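Local coordinates for synaptonemal complex protein 2 (Mus musculus, PDB 5IWZ) that is a major component of the axial and lateral elements of synaptonemal complexes in meiotic prophase, required for chromosome synapsis and for the insertion of SYCP3, at residues Asp54-Ile57 / Cys58-Asn62; Ser105-Glu108 / Asn109-Ile113; Glu241-Met245 / Asp246-Asn250; Arg265-Leu268 / Asn269-Gly273; Thr335-Glu338 / Glu339-Gln342. All blocks are in the same frame, centred on the assembly; numbering follows the deposited sequence.

Contact 1 of 5, residues Asp54-Ile57 / Cys58-Asn62; sequences DDLI and CRELN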
loop_
_atom_site.group_PDB
_atom_site.type_symbol
_atom_site.label_atom_id
_atom_site.label_comp_id
_atom_site.label_asym_id
_atom_site.label_seq_id
_atom_site.Cartn_x
_atom_site.Cartn_y
_atom_site.Cartn_z
ATOM N N ASP A 54 -2.129 -17.490 -18.010
ATOM C CA ASP A 54 -3.199 -16.534 -18.272
ATOM C C ASP A 54 -4.561 -17.198 -18.136
ATOM O O ASP A 54 -5.472 -16.650 -17.499
ATOM C CB ASP A 54 -3.023 -15.933 -19.665
ATOM C CG ASP A 54 -4.064 -14.878 -19.988
ATOM O OD1 ASP A 54 -4.638 -14.938 -21.089
ATOM O OD2 ASP A 54 -4.301 -13.977 -19.158
ATOM N N ASP A 55 -4.709 -18.388 -18.727
ATOM C CA ASP A 55 -5.967 -19.123 -18.642
ATOM C C ASP A 55 -6.334 -19.416 -17.192
ATOM O O ASP A 55 -7.473 -19.203 -16.770
ATOM C CB ASP A 55 -5.866 -20.431 -19.439
ATOM C CG ASP A 55 -5.865 -20.212 -20.957
ATOM O OD1 ASP A 55 -5.827 -19.045 -21.414
ATOM O OD2 ASP A 55 -5.884 -21.225 -21.701
ATOM N N LEU A 56 -5.382 -19.926 -16.419
ATOM C CA LEU A 56 -5.679 -20.326 -15.047
ATOM C C LEU A 56 -6.005 -19.115 -14.168
ATOM O O LEU A 56 -6.991 -19.127 -13.422
ATOM C CB LEU A 56 -4.497 -21.133 -14.507
ATOM C CG LEU A 56 -4.595 -21.655 -13.073
ATOM C CD1 LEU A 56 -5.708 -22.678 -13.150
ATOM C CD2 LEU A 56 -3.263 -22.323 -12.659
ATOM N N ILE A 57 -5.227 -18.029 -14.277
ATOM C CA ILE A 57 -5.469 -16.870 -13.412
ATOM C C ILE A 57 -6.814 -16.211 -13.723
ATOM O O ILE A 57 -7.575 -15.868 -12.807
ATOM C CB ILE A 57 -4.303 -15.879 -13.525
ATOM C CG1 ILE A 57 -3.082 -16.419 -12.769
ATOM C CG2 ILE A 57 -4.713 -14.516 -13.008
ATOM C CD1 ILE A 57 -1.800 -15.672 -13.109
ATOM N N CYS A 58 -7.144 -16.051 -15.014
ATOM C CA CYS A 58 -8.430 -15.460 -15.383
ATOM C C CYS A 58 -9.597 -16.321 -14.904
ATOM O O CYS A 58 -10.620 -15.800 -14.443
ATOM C CB CYS A 58 -8.495 -15.259 -16.903
ATOM S SG CYS A 58 -7.394 -13.950 -17.530
ATOM N N ARG A 59 -9.470 -17.642 -15.015
ATOM C CA ARG A 59 -10.536 -18.512 -14.520
ATOM C C ARG A 59 -10.737 -18.356 -13.020
ATOM O O ARG A 59 -11.867 -18.193 -12.548
ATOM C CB ARG A 59 -10.233 -19.964 -14.839
ATOM C CG ARG A 59 -11.267 -20.904 -14.264
ATOM C CD ARG A 59 -10.833 -22.336 -14.467
ATOM N NE ARG A 59 -10.094 -22.885 -13.332
ATOM C CZ ARG A 59 -9.360 -23.992 -13.417
ATOM N NH1 ARG A 59 -9.275 -24.622 -14.581
ATOM N NH2 ARG A 59 -8.708 -24.466 -12.356
ATOM N N GLU A 60 -9.652 -18.444 -12.247
ATOM C CA GLU A 60 -9.773 -18.324 -10.793
ATOM C C GLU A 60 -10.278 -16.943 -10.378
ATOM O O GLU A 60 -11.063 -16.831 -9.434
ATOM C CB GLU A 60 -8.431 -18.645 -10.129
ATOM C CG GLU A 60 -7.992 -20.106 -10.344
ATOM C CD GLU A 60 -9.074 -21.117 -9.895
ATOM O OE1 GLU A 60 -9.551 -21.916 -10.732
ATOM O OE2 GLU A 60 -9.481 -21.073 -8.714
ATOM N N LEU A 61 -9.847 -15.880 -11.070
ATOM C CA LEU A 61 -10.422 -14.557 -10.815
ATOM C C LEU A 61 -11.928 -14.558 -11.069
ATOM O O LEU A 61 -12.704 -14.071 -10.241
ATOM C CB LEU A 61 -9.722 -13.497 -11.676
ATOM C CG LEU A 61 -8.278 -13.201 -11.228
ATOM C CD1 LEU A 61 -7.542 -12.282 -12.195
ATOM C CD2 LEU A 61 -8.313 -12.586 -9.823
ATOM N N ASN A 62 -12.358 -15.122 -12.216
ATOM C CA ASN A 62 -13.784 -15.217 -12.531
ATOM C C ASN A 62 -14.560 -15.980 -11.460
ATOM O O ASN A 62 -15.726 -15.661 -11.185
ATOM C CB ASN A 62 -13.980 -15.893 -13.893
ATOM C CG ASN A 62 -13.770 -14.930 -15.053
ATOM O OD1 ASN A 62 -13.783 -13.714 -14.867
ATOM N ND2 ASN A 62 -13.587 -15.469 -16.260
#
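Asp54 accepts the amide of Cys58 on its carbonyl O (N to O 3.1 Å), the first of four consecutive i to i+4 bonds that carry the helix from 54 to 61. Its carboxylate OD2 lies 3.5 Å from Cys58 SG and is hydrogen-bonded to Trp106 NE1, while OD1 is salt-bridged to Lys102. Asp55 takes the amide of Arg59. At Leu56, CG anti to the backbone N (chi1 180°) carries CD1 over one face of the Arg59 guanidinium, offset toward the rim and 3.6 Å from NH2. In the plane of that same guanidinium, Arg59 NE reaches Glu60 OE1 at 2.8 Å; NH2 binds this oxygen too, a side-on salt bridge, and Lys63 is a further partner of OE1. Ile57 runs alongside Leu61, its CG2 3.7 Å from Leu61 CD1. Within the armadillo-repeat-like domain, helix 13-23 meets Leu56, helix 66-79 lies against Leu56, Ile57, Glu60 and Leu61, and helix 99-108 packs through Trp106 on Ile57 and Cys58.

Contact 2 of 5, residues Ser105-Glu108 / Asn109-Ile113; sequences SWFE and NSKEI
Asn109 N donates to Ser105 O (2.8 Å), an i to i+4 bond at the point where helix 99-108 runs out, and the chain then passes into a type I beta turn from Glu108 to Lys111 that leads directly into helix 111-115. This junction of two helices through a type I turn, within the armadillo-repeat-like domain, is seen in the change of bonding: Ser110 N goes to Phe107 O and Lys111 N to Glu108 O, both i to i+3, with each donor well above the plane of its carbonyl (74° and 62°). Ser110 OG supplies a side-chain bond as well, donating to Trp106 O at 2.7 Å, which ties the buried hydroxyl back to the last turn of the preceding helix. Asn109 lays its amide group against the Ser105 carbonyl, CG 3.2 Å from Ser105 O.

The side chains of the two end residues of the turn, Glu108 and Lys111, run side by side. With the glutamate bent at chi2 (-81°) and the lysine extended beyond CG, the charged ends meet in a salt bridge. Gln157 of helix 144-163 bonds both of them, its NE2 to Glu108 OE1 and its OE1 to Lys111 NZ. The aliphatic part of the lysine slants against Phe107, CE lying 3.8 Å from CE2 of the ring. The ammonium NZ of Lys111 meets Glu108 OE2 at 2.7 Å, from above the carboxylate plane.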
loop_
_atom_site.group_PDB
_atom_site.type_symbol
_atom_site.label_atom_id
_atom_site.label_comp_id
_atom_site.label_asym_id
_atom_site.label_seq_id
_atom_site.Cartn_x
_atom_site.Cartn_y
_atom_site.Cartn_z
ATOM N N SER A 105 -4.234 -7.145 -17.807
ATOM C CA SER A 105 -5.496 -7.863 -17.884
ATOM C C SER A 105 -5.878 -8.494 -16.545
ATOM O O SER A 105 -7.038 -8.407 -16.124
ATOM C CB SER A 105 -5.400 -8.926 -18.975
ATOM O OG SER A 105 -6.465 -9.835 -18.860
ATOM N N TRP A 106 -4.927 -9.134 -15.854
ATOM C CA TRP A 106 -5.276 -9.745 -14.573
ATOM C C TRP A 106 -5.701 -8.679 -13.575
ATOM O O TRP A 106 -6.665 -8.866 -12.818
ATOM C CB TRP A 106 -4.108 -10.568 -14.019
ATOM C CG TRP A 106 -3.615 -11.639 -14.959
ATOM C CD1 TRP A 106 -4.295 -12.191 -16.023
ATOM C CD2 TRP A 106 -2.316 -12.246 -14.956
ATOM N NE1 TRP A 106 -3.494 -13.117 -16.667
ATOM C CE2 TRP A 106 -2.276 -13.166 -16.033
ATOM C CE3 TRP A 106 -1.180 -12.106 -14.145
ATOM C CZ2 TRP A 106 -1.156 -13.940 -16.305
ATOM C CZ3 TRP A 106 -0.058 -12.878 -14.427
ATOM C CH2 TRP A 106 -0.060 -13.784 -15.493
ATOM N N PHE A 107 -5.001 -7.541 -13.577
ATOM C CA PHE A 107 -5.374 -6.428 -12.709
ATOM C C PHE A 107 -6.748 -5.876 -13.075
ATOM O O PHE A 107 -7.556 -5.578 -12.189
ATOM C CB PHE A 107 -4.312 -5.326 -12.807
ATOM C CG PHE A 107 -4.623 -4.129 -11.988
ATOM C CD1 PHE A 107 -4.486 -4.161 -10.612
ATOM C CD2 PHE A 107 -5.055 -2.961 -12.592
ATOM C CE1 PHE A 107 -4.775 -3.039 -9.842
ATOM C CE2 PHE A 107 -5.339 -1.847 -11.840
ATOM C CZ PHE A 107 -5.197 -1.883 -10.458
ATOM N N GLU A 108 -7.021 -5.717 -14.379
ATOM C CA GLU A 108 -8.348 -5.302 -14.824
ATOM C C GLU A 108 -9.418 -6.288 -14.372
ATOM O O GLU A 108 -10.493 -5.888 -13.913
ATOM C CB GLU A 108 -8.379 -5.179 -16.350
ATOM C CG GLU A 108 -7.533 -4.051 -16.930
ATOM C CD GLU A 108 -8.221 -2.706 -16.859
ATOM O OE1 GLU A 108 -7.622 -1.710 -17.329
ATOM O OE2 GLU A 108 -9.359 -2.641 -16.337
ATOM N N ASN A 109 -9.155 -7.587 -14.546
ATOM C CA ASN A 109 -10.073 -8.642 -14.121
ATOM C C ASN A 109 -10.159 -8.787 -12.605
ATOM O O ASN A 109 -10.961 -9.592 -12.126
ATOM C CB ASN A 109 -9.653 -9.978 -14.732
ATOM C CG ASN A 109 -9.839 -10.005 -16.247
ATOM O OD1 ASN A 109 -10.614 -9.222 -16.801
ATOM N ND2 ASN A 109 -9.125 -10.897 -16.920
ATOM N N SER A 110 -9.341 -8.060 -11.852
ATOM C CA SER A 110 -9.433 -8.018 -10.400
ATOM C C SER A 110 -10.270 -6.851 -9.909
ATOM O O SER A 110 -10.497 -6.733 -8.700
ATOM C CB SER A 110 -8.034 -7.915 -9.776
ATOM O OG SER A 110 -7.229 -9.027 -10.138
ATOM N N LYS A 111 -10.733 -5.987 -10.812
ATOM C CA LYS A 111 -11.331 -4.736 -10.363
ATOM C C LYS A 111 -12.688 -4.970 -9.719
ATOM O O LYS A 111 -13.014 -4.335 -8.709
ATOM C CB LYS A 111 -11.418 -3.749 -11.523
ATOM C CG LYS A 111 -10.026 -3.210 -11.938
ATOM C CD LYS A 111 -10.070 -2.309 -13.183
ATOM C CE LYS A 111 -8.907 -1.320 -13.168
ATOM N NZ LYS A 111 -8.646 -0.730 -14.515
ATOM N N GLU A 112 -13.476 -5.902 -10.264
ATOM C CA GLU A 112 -14.748 -6.254 -9.640
ATOM C C GLU A 112 -14.540 -6.767 -8.217
ATOM O O GLU A 112 -15.299 -6.424 -7.304
ATOM C CB GLU A 112 -15.473 -7.293 -10.500
ATOM C CG GLU A 112 -16.845 -7.684 -9.986
ATOM C CD GLU A 112 -17.596 -8.623 -10.930
ATOM O OE1 GLU A 112 -17.651 -8.331 -12.146
ATOM O OE2 GLU A 112 -18.132 -9.649 -10.452
ATOM N N ILE A 113 -13.504 -7.577 -8.012
ATOM C CA ILE A 113 -13.170 -8.072 -6.681
ATOM C C ILE A 113 -12.718 -6.926 -5.783
ATOM O O ILE A 113 -13.135 -6.819 -4.622
ATOM C CB ILE A 113 -12.083 -9.157 -6.786
ATOM C CG1 ILE A 113 -12.667 -10.462 -7.347
ATOM C CG2 ILE A 113 -11.407 -9.368 -5.447
ATOM C CD1 ILE A 113 -11.618 -11.420 -7.897
#

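Contact 3 of 5, residues Glu241-Met245 / Asp246-Asn250; sequences EWFSM and DFIAN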
loop_
_atom_site.group_PDB
_atom_site.type_symbol
_atom_site.label_atom_id
_atom_site.label_comp_id
_atom_site.label_asym_id
_atom_site.label_seq_id
_atom_site.Cartn_x
_atom_site.Cartn_y
_atom_site.Cartn_z
ATOM N N GLU A 241 -3.148 25.058 -10.653
ATOM C CA GLU A 241 -4.139 24.270 -11.379
ATOM C C GLU A 241 -4.712 23.155 -10.512
ATOM O O GLU A 241 -5.905 22.850 -10.599
ATOM C CB GLU A 241 -3.516 23.661 -12.635
ATOM C CG GLU A 241 -2.741 24.654 -13.468
ATOM C CD GLU A 241 -2.730 24.280 -14.932
ATOM O OE1 GLU A 241 -3.736 24.554 -15.618
ATOM O OE2 GLU A 241 -1.724 23.703 -15.391
ATOM N N TRP A 242 -3.876 22.562 -9.661
ATOM C CA TRP A 242 -4.271 21.406 -8.864
ATOM C C TRP A 242 -5.100 21.774 -7.631
ATOM O O TRP A 242 -5.890 20.948 -7.161
ATOM C CB TRP A 242 -3.023 20.635 -8.440
ATOM C CG TRP A 242 -2.345 19.934 -9.575
ATOM C CD1 TRP A 242 -2.869 19.678 -10.815
ATOM C CD2 TRP A 242 -1.017 19.385 -9.580
ATOM N NE1 TRP A 242 -1.944 19.009 -11.592
ATOM C CE2 TRP A 242 -0.802 18.819 -10.858
ATOM C CE3 TRP A 242 0.014 19.332 -8.639
ATOM C CZ2 TRP A 242 0.397 18.205 -11.208
ATOM C CZ3 TRP A 242 1.204 18.707 -8.992
ATOM C CH2 TRP A 242 1.382 18.151 -10.261
ATOM N N PHE A 243 -4.955 22.986 -7.091
ATOM C CA PHE A 243 -5.607 23.335 -5.831
ATOM C C PHE A 243 -6.357 24.653 -5.978
ATOM O O PHE A 243 -5.740 25.716 -6.113
ATOM C CB PHE A 243 -4.587 23.392 -4.694
ATOM C CG PHE A 243 -3.789 22.120 -4.525
ATOM C CD1 PHE A 243 -4.373 20.982 -3.985
ATOM C CD2 PHE A 243 -2.453 22.064 -4.896
ATOM C CE1 PHE A 243 -3.636 19.810 -3.819
ATOM C CE2 PHE A 243 -1.714 20.903 -4.729
ATOM C CZ PHE A 243 -2.310 19.767 -4.191
ATOM N N SER A 244 -7.693 24.576 -5.933
ATOM C CA SER A 244 -8.532 25.759 -6.104
ATOM C C SER A 244 -8.254 26.810 -5.031
ATOM O O SER A 244 -8.314 28.015 -5.307
ATOM C CB SER A 244 -10.010 25.364 -6.080
ATOM O OG SER A 244 -10.329 24.444 -7.110
ATOM N N MET A 245 -7.960 26.378 -3.804
ATOM C CA MET A 245 -7.784 27.313 -2.697
ATOM C C MET A 245 -6.383 27.919 -2.753
ATOM O O MET A 245 -5.388 27.188 -2.756
ATOM C CB MET A 245 -8.018 26.617 -1.354
ATOM C CG MET A 245 -7.512 27.444 -0.161
ATOM S SD MET A 245 -7.940 26.907 1.528
ATOM C CE MET A 245 -9.669 26.494 1.364
ATOM N N ASP A 246 -6.308 29.256 -2.778
ATOM C CA ASP A 246 -5.015 29.934 -2.893
ATOM C C ASP A 246 -4.079 29.552 -1.750
ATOM O O ASP A 246 -2.899 29.247 -1.977
ATOM C CB ASP A 246 -5.216 31.447 -2.940
ATOM C CG ASP A 246 -5.786 31.917 -4.267
ATOM O OD1 ASP A 246 -5.861 33.146 -4.482
ATOM O OD2 ASP A 246 -6.155 31.055 -5.094
ATOM N N PHE A 247 -4.595 29.552 -0.515
ATOM C CA PHE A 247 -3.807 29.148 0.645
ATOM C C PHE A 247 -3.126 27.801 0.423
ATOM O O PHE A 247 -1.948 27.631 0.753
ATOM C CB PHE A 247 -4.714 29.099 1.880
ATOM C CG PHE A 247 -4.015 28.689 3.145
ATOM C CD1 PHE A 247 -3.904 27.344 3.493
ATOM C CD2 PHE A 247 -3.498 29.649 4.009
ATOM C CE1 PHE A 247 -3.271 26.959 4.664
ATOM C CE2 PHE A 247 -2.863 29.276 5.183
ATOM C CZ PHE A 247 -2.752 27.925 5.514
ATOM N N ILE A 248 -3.843 26.840 -0.157
ATOM C CA ILE A 248 -3.300 25.494 -0.334
ATOM C C ILE A 248 -2.316 25.451 -1.502
ATOM O O ILE A 248 -1.242 24.847 -1.405
ATOM C CB ILE A 248 -4.449 24.479 -0.512
ATOM C CG1 ILE A 248 -5.234 24.335 0.807
ATOM C CG2 ILE A 248 -3.916 23.135 -1.025
ATOM C CD1 ILE A 248 -6.504 23.497 0.704
ATOM N N ALA A 249 -2.667 26.084 -2.622
ATOM C CA ALA A 249 -1.741 26.160 -3.753
ATOM C C ALA A 249 -0.415 26.804 -3.351
ATOM O O ALA A 249 0.652 26.338 -3.772
ATOM C CB ALA A 249 -2.383 26.932 -4.906
ATOM N N ASN A 250 -0.467 27.877 -2.541
ATOM C CA ASN A 250 0.750 28.530 -2.049
ATOM C C ASN A 250 1.611 27.570 -1.226
ATOM O O ASN A 250 2.831 27.488 -1.418
ATOM C CB ASN A 250 0.403 29.762 -1.190
ATOM C CG ASN A 250 -0.238 30.893 -1.979
ATOM O OD1 ASN A 250 -0.251 30.888 -3.214
ATOM N ND2 ASN A 250 -0.767 31.886 -1.257
#
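Ala249 N binds Met245 O at 2.9 Å with a nearly straight N-H...O angle of 175°, and Ile248 N makes a weak second bond to the same oxygen (3.0 Å, 124°). Met245 is the N-cap residue of helix 246-253, so this bifurcated carbonyl opens the helix after the short connection from helix 232-242, which Phe243 leaves first by abandoning helical phi/psi. The Met245 side chain then lies over the first turn: CG, anti to the backbone N (chi1 166°), is 3.8 Å from Phe247 CB, and an extended chi2 carries SD to 3.8 Å from Ile248 CD1; the bend at chi3 turns only the terminal methyl CE. From the other end of the connection Phe243 crosses Ile248 at about a right angle, and its CB also approaches Ala249 CB at 4.2 Å. Phe243 is packed as well on Ile210 and Leu211 of helix 197-212, while Ile248 faces Val271 and Ile274 of helix 260-274. Two methyl branches of Ile248 therefore serve separate partners, CD1 the sulfur and CG2 the aromatic ring, which it meets 3.6 Å from Phe243 CG.

Contact 4 of 5, residues Arg265-Leu268 / Asn269-Gly273; sequences RIFL and NLVNG
Asn269 and Arg265 are joined twice along one turn of the alpha-helix 260-274: Asn269 N donates to Arg265 O (2.9 Å), and Arg265 NH1 donates to Asn269 OD1 (3.2 Å, 164°). The second bond reaches OD1 in the guanidinium plane, although the amide plane is turned 64° from it. Bends at chi2 and chi3 fold the arginine back along the helix to make this reach. Its NH2 is salt-bridged to Asp310 and its cation meets Tyr216, so Asn269 is one of several holds. A leucine here would probably leave Arg265 NH1 without this acceptor and the guanidinium less firmly oriented. Leu268, buried, continues the backbone ladder, its O taking Asn272 N at 2.8 Å, while its side chain packs on Tyr216, Gln219 and Val220 of helix 216-229. One turn on, Val271 lies against Phe267 in a CH-pi contact, its CG2 over the ring face, 3.8 Å from the centroid and 27° off the normal.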
loop_
_atom_site.group_PDB
_atom_site.type_symbol
_atom_site.label_atom_id
_atom_site.label_comp_id
_atom_site.label_asym_id
_atom_site.label_seq_id
_atom_site.Cartn_x
_atom_site.Cartn_y
_atom_site.Cartn_z
ATOM N N ARG A 265 5.213 17.006 5.717
ATOM C CA ARG A 265 4.483 17.154 6.980
ATOM C C ARG A 265 3.978 18.587 7.165
ATOM O O ARG A 265 2.815 18.815 7.528
ATOM C CB ARG A 265 5.383 16.732 8.156
ATOM C CG ARG A 265 4.877 17.139 9.564
ATOM C CD ARG A 265 3.488 16.564 9.909
ATOM N NE ARG A 265 3.519 15.121 10.162
ATOM C CZ ARG A 265 2.463 14.380 10.470
ATOM N NH1 ARG A 265 1.252 14.919 10.572
ATOM N NH2 ARG A 265 2.618 13.082 10.683
ATOM N N ILE A 266 4.836 19.573 6.913
ATOM C CA ILE A 266 4.412 20.962 7.073
ATOM C C ILE A 266 3.232 21.264 6.148
ATOM O O ILE A 266 2.184 21.758 6.588
ATOM C CB ILE A 266 5.602 21.916 6.841
ATOM C CG1 ILE A 266 6.609 21.789 7.989
ATOM C CG2 ILE A 266 5.142 23.383 6.677
ATOM C CD1 ILE A 266 7.966 22.394 7.686
ATOM N N PHE A 267 3.359 20.905 4.866
ATOM C CA PHE A 267 2.287 21.170 3.905
ATOM C C PHE A 267 0.982 20.499 4.323
ATOM O O PHE A 267 -0.085 21.134 4.334
ATOM C CB PHE A 267 2.713 20.709 2.508
ATOM C CG PHE A 267 1.569 20.596 1.520
ATOM C CD1 PHE A 267 1.012 21.732 0.939
ATOM C CD2 PHE A 267 1.067 19.346 1.151
ATOM C CE1 PHE A 267 -0.034 21.635 0.008
ATOM C CE2 PHE A 267 0.021 19.228 0.221
ATOM C CZ PHE A 267 -0.528 20.366 -0.357
ATOM N N LEU A 268 1.044 19.217 4.693
ATOM C CA LEU A 268 -0.194 18.499 4.987
ATOM C C LEU A 268 -0.846 19.024 6.258
ATOM O O LEU A 268 -2.080 19.104 6.338
ATOM C CB LEU A 268 0.083 17.000 5.093
ATOM C CG LEU A 268 0.479 16.416 3.743
ATOM C CD1 LEU A 268 0.913 14.972 3.898
ATOM C CD2 LEU A 268 -0.686 16.551 2.751
ATOM N N ASN A 269 -0.041 19.399 7.261
ATOM C CA ASN A 269 -0.608 20.033 8.450
ATOM C C ASN A 269 -1.313 21.341 8.096
ATOM O O ASN A 269 -2.412 21.618 8.603
ATOM C CB ASN A 269 0.479 20.262 9.515
ATOM C CG ASN A 269 0.738 19.020 10.359
ATOM O OD1 ASN A 269 0.255 17.936 10.041
ATOM N ND2 ASN A 269 1.496 19.178 11.449
ATOM N N LEU A 270 -0.717 22.143 7.204
ATOM C CA LEU A 270 -1.392 23.346 6.709
ATOM C C LEU A 270 -2.697 23.009 5.989
ATOM O O LEU A 270 -3.746 23.602 6.267
ATOM C CB LEU A 270 -0.472 24.126 5.772
ATOM C CG LEU A 270 0.678 24.850 6.463
ATOM C CD1 LEU A 270 1.471 25.680 5.472
ATOM C CD2 LEU A 270 0.118 25.710 7.579
ATOM N N VAL A 271 -2.646 22.071 5.040
ATOM C CA VAL A 271 -3.838 21.739 4.264
ATOM C C VAL A 271 -4.955 21.256 5.179
ATOM O O VAL A 271 -6.080 21.768 5.136
ATOM C CB VAL A 271 -3.505 20.694 3.189
ATOM C CG1 VAL A 271 -4.760 19.966 2.757
ATOM C CG2 VAL A 271 -2.857 21.370 2.010
ATOM N N ASN A 272 -4.662 20.260 6.022
ATOM C CA ASN A 272 -5.709 19.720 6.877
ATOM C C ASN A 272 -6.178 20.759 7.885
ATOM O O ASN A 272 -7.348 20.752 8.283
ATOM C CB ASN A 272 -5.215 18.451 7.575
ATOM C CG ASN A 272 -4.977 17.303 6.590
ATOM O OD1 ASN A 272 -5.729 17.134 5.612
ATOM N ND2 ASN A 272 -3.916 16.532 6.821
ATOM N N GLY A 273 -5.287 21.665 8.293
ATOM C CA GLY A 273 -5.704 22.730 9.185
ATOM C C GLY A 273 -6.666 23.689 8.513
ATOM O O GLY A 273 -7.731 23.996 9.054
#

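Contact 5 of 5, residues Thr335-Glu338 / Glu339-Gln342; sequences TVPE and EKVQ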
loop_
_atom_site.group_PDB
_atom_site.type_symbol
_atom_site.label_atom_id
_atom_site.label_comp_id
_atom_site.label_asym_id
_atom_site.label_seq_id
_atom_site.Cartn_x
_atom_site.Cartn_y
_atom_site.Cartn_z
ATOM N N THR A 335 0.324 2.013 12.575
ATOM C CA THR A 335 -1.071 2.236 12.219
ATOM C C THR A 335 -1.940 1.367 13.108
ATOM O O THR A 335 -1.652 0.178 13.269
ATOM C CB THR A 335 -1.317 1.900 10.744
ATOM O OG1 THR A 335 -0.483 2.738 9.943
ATOM C CG2 THR A 335 -2.774 2.094 10.369
ATOM N N VAL A 336 -2.989 1.956 13.682
ATOM C CA VAL A 336 -3.941 1.217 14.519
ATOM C C VAL A 336 -5.307 1.279 13.858
ATOM O O VAL A 336 -5.970 2.317 13.920
ATOM C CB VAL A 336 -4.022 1.782 15.952
ATOM C CG1 VAL A 336 -5.052 0.993 16.806
ATOM C CG2 VAL A 336 -2.648 1.804 16.605
ATOM N N PRO A 337 -5.784 0.193 13.261
ATOM C CA PRO A 337 -7.097 0.231 12.620
ATOM C C PRO A 337 -8.203 -0.042 13.620
ATOM O O PRO A 337 -8.003 -0.701 14.644
ATOM C CB PRO A 337 -7.005 -0.880 11.568
ATOM C CG PRO A 337 -6.038 -1.837 12.133
ATOM C CD PRO A 337 -5.057 -1.054 12.976
ATOM N N GLU A 338 -9.387 0.480 13.305
ATOM C CA GLU A 338 -10.468 0.423 14.277
ATOM C C GLU A 338 -10.839 -1.012 14.632
ATOM O O GLU A 338 -11.216 -1.282 15.777
ATOM C CB GLU A 338 -11.686 1.221 13.778
ATOM C CG GLU A 338 -12.528 0.648 12.695
ATOM C CD GLU A 338 -13.859 1.414 12.565
ATOM O OE1 GLU A 338 -14.432 1.463 11.458
ATOM O OE2 GLU A 338 -14.330 1.977 13.581
ATOM N N GLU A 339 -10.682 -1.954 13.698
ATOM C CA GLU A 339 -11.024 -3.333 14.008
ATOM C C GLU A 339 -10.073 -3.947 15.032
ATOM O O GLU A 339 -10.405 -4.970 15.619
ATOM C CB GLU A 339 -11.044 -4.177 12.727
ATOM C CG GLU A 339 -9.671 -4.429 12.137
ATOM C CD GLU A 339 -9.330 -3.514 10.951
ATOM O OE1 GLU A 339 -9.994 -2.457 10.753
ATOM O OE2 GLU A 339 -8.366 -3.858 10.231
ATOM N N LYS A 340 -8.901 -3.351 15.259
ATOM C CA LYS A 340 -7.976 -3.854 16.269
ATOM C C LYS A 340 -8.262 -3.311 17.675
ATOM O O LYS A 340 -7.631 -3.757 18.638
ATOM C CB LYS A 340 -6.550 -3.489 15.873
ATOM C CG LYS A 340 -5.709 -4.628 15.368
ATOM C CD LYS A 340 -4.250 -4.217 15.345
ATOM C CE LYS A 340 -3.487 -4.877 14.207
ATOM N NZ LYS A 340 -2.006 -4.698 14.348
ATOM N N VAL A 341 -9.179 -2.364 17.821
ATOM C CA VAL A 341 -9.422 -1.687 19.095
ATOM C C VAL A 341 -10.612 -2.370 19.763
ATOM O O VAL A 341 -11.721 -2.386 19.217
ATOM C CB VAL A 341 -9.665 -0.181 18.887
ATOM C CG1 VAL A 341 -10.107 0.504 20.191
ATOM C CG2 VAL A 341 -8.399 0.490 18.340
ATOM N N GLN A 342 -10.361 -2.988 20.913
ATOM C CA GLN A 342 -11.430 -3.557 21.733
ATOM C C GLN A 342 -12.268 -2.463 22.395
ATOM O O GLN A 342 -13.502 -2.534 22.396
ATOM C CB GLN A 342 -10.835 -4.489 22.788
ATOM C CG GLN A 342 -11.890 -5.342 23.499
ATOM C CD GLN A 342 -11.278 -6.302 24.482
ATOM O OE1 GLN A 342 -10.663 -5.886 25.455
ATOM N NE2 GLN A 342 -11.423 -7.596 24.224
HETATM O O HOH W 1 -1.786 -1.643 15.489
HETATM O O HOH W 2 -13.111 -2.757 17.069
#
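Val336 and Val341 cross at about a right angle, CG1 of the first 3.7 Å from CG2 of the second, while the Pro337 ring is met slantwise by two side chains. Glu339 lays its carboxylate beside the ring: CG set between the backbone N and the carbonyl carbon (chi1 71°), then a bend at chi2, turns OE1 back to 3.5 Å from Pro337 CB. Lys340 comes to the ring by its aliphatic part, Lys340 CD 4.0 Å from Pro337 CD. These contacts surround a single 3-10 turn that links strand 333-337 to strand 341-349, at a corner between the two antiparallel sheets of the Spt16M-like domain. The turn is held by Lys340 N to Pro337 O (2.9 Å) and Val341 N to Glu338 O (3.1 Å), each donor above the carbonyl plane. A glycine here in place of Pro337, lacking the ring, would probably leave the Glu339 carboxylate and the Lys340 chain without the surface they lie against and the backbone freer to turn. A water accepting from Lys340 NZ donates to Thr335 O, and another donates to both Glu338 O and Val341 O.

From the N terminus the five contacts follow in series, each within a continuous run of chain, so none nests in or crosses another. Contact 1 spans turns of helix 49-63 and contact 2 the junction of helices 99-108 and 111-115; they touch, Asp54 OD2 lying 2.8 Å from Trp106 NE1 in a probable hydrogen bond, and tie neighbouring parts of the armadillo-repeat-like domain. Contact 3, between helices 232-242 and 246-253, touches contact 4 on helix 260-274 through Ile248 CG2 and Val271 CG2, 3.7 Å apart. Their centres are about 45 and 44 Å from that of contact 1. Contact 5 lies apart in the Spt16M-like domain, its nearest atoms about 11 Å from contact 4, and closes the turn between two sheets.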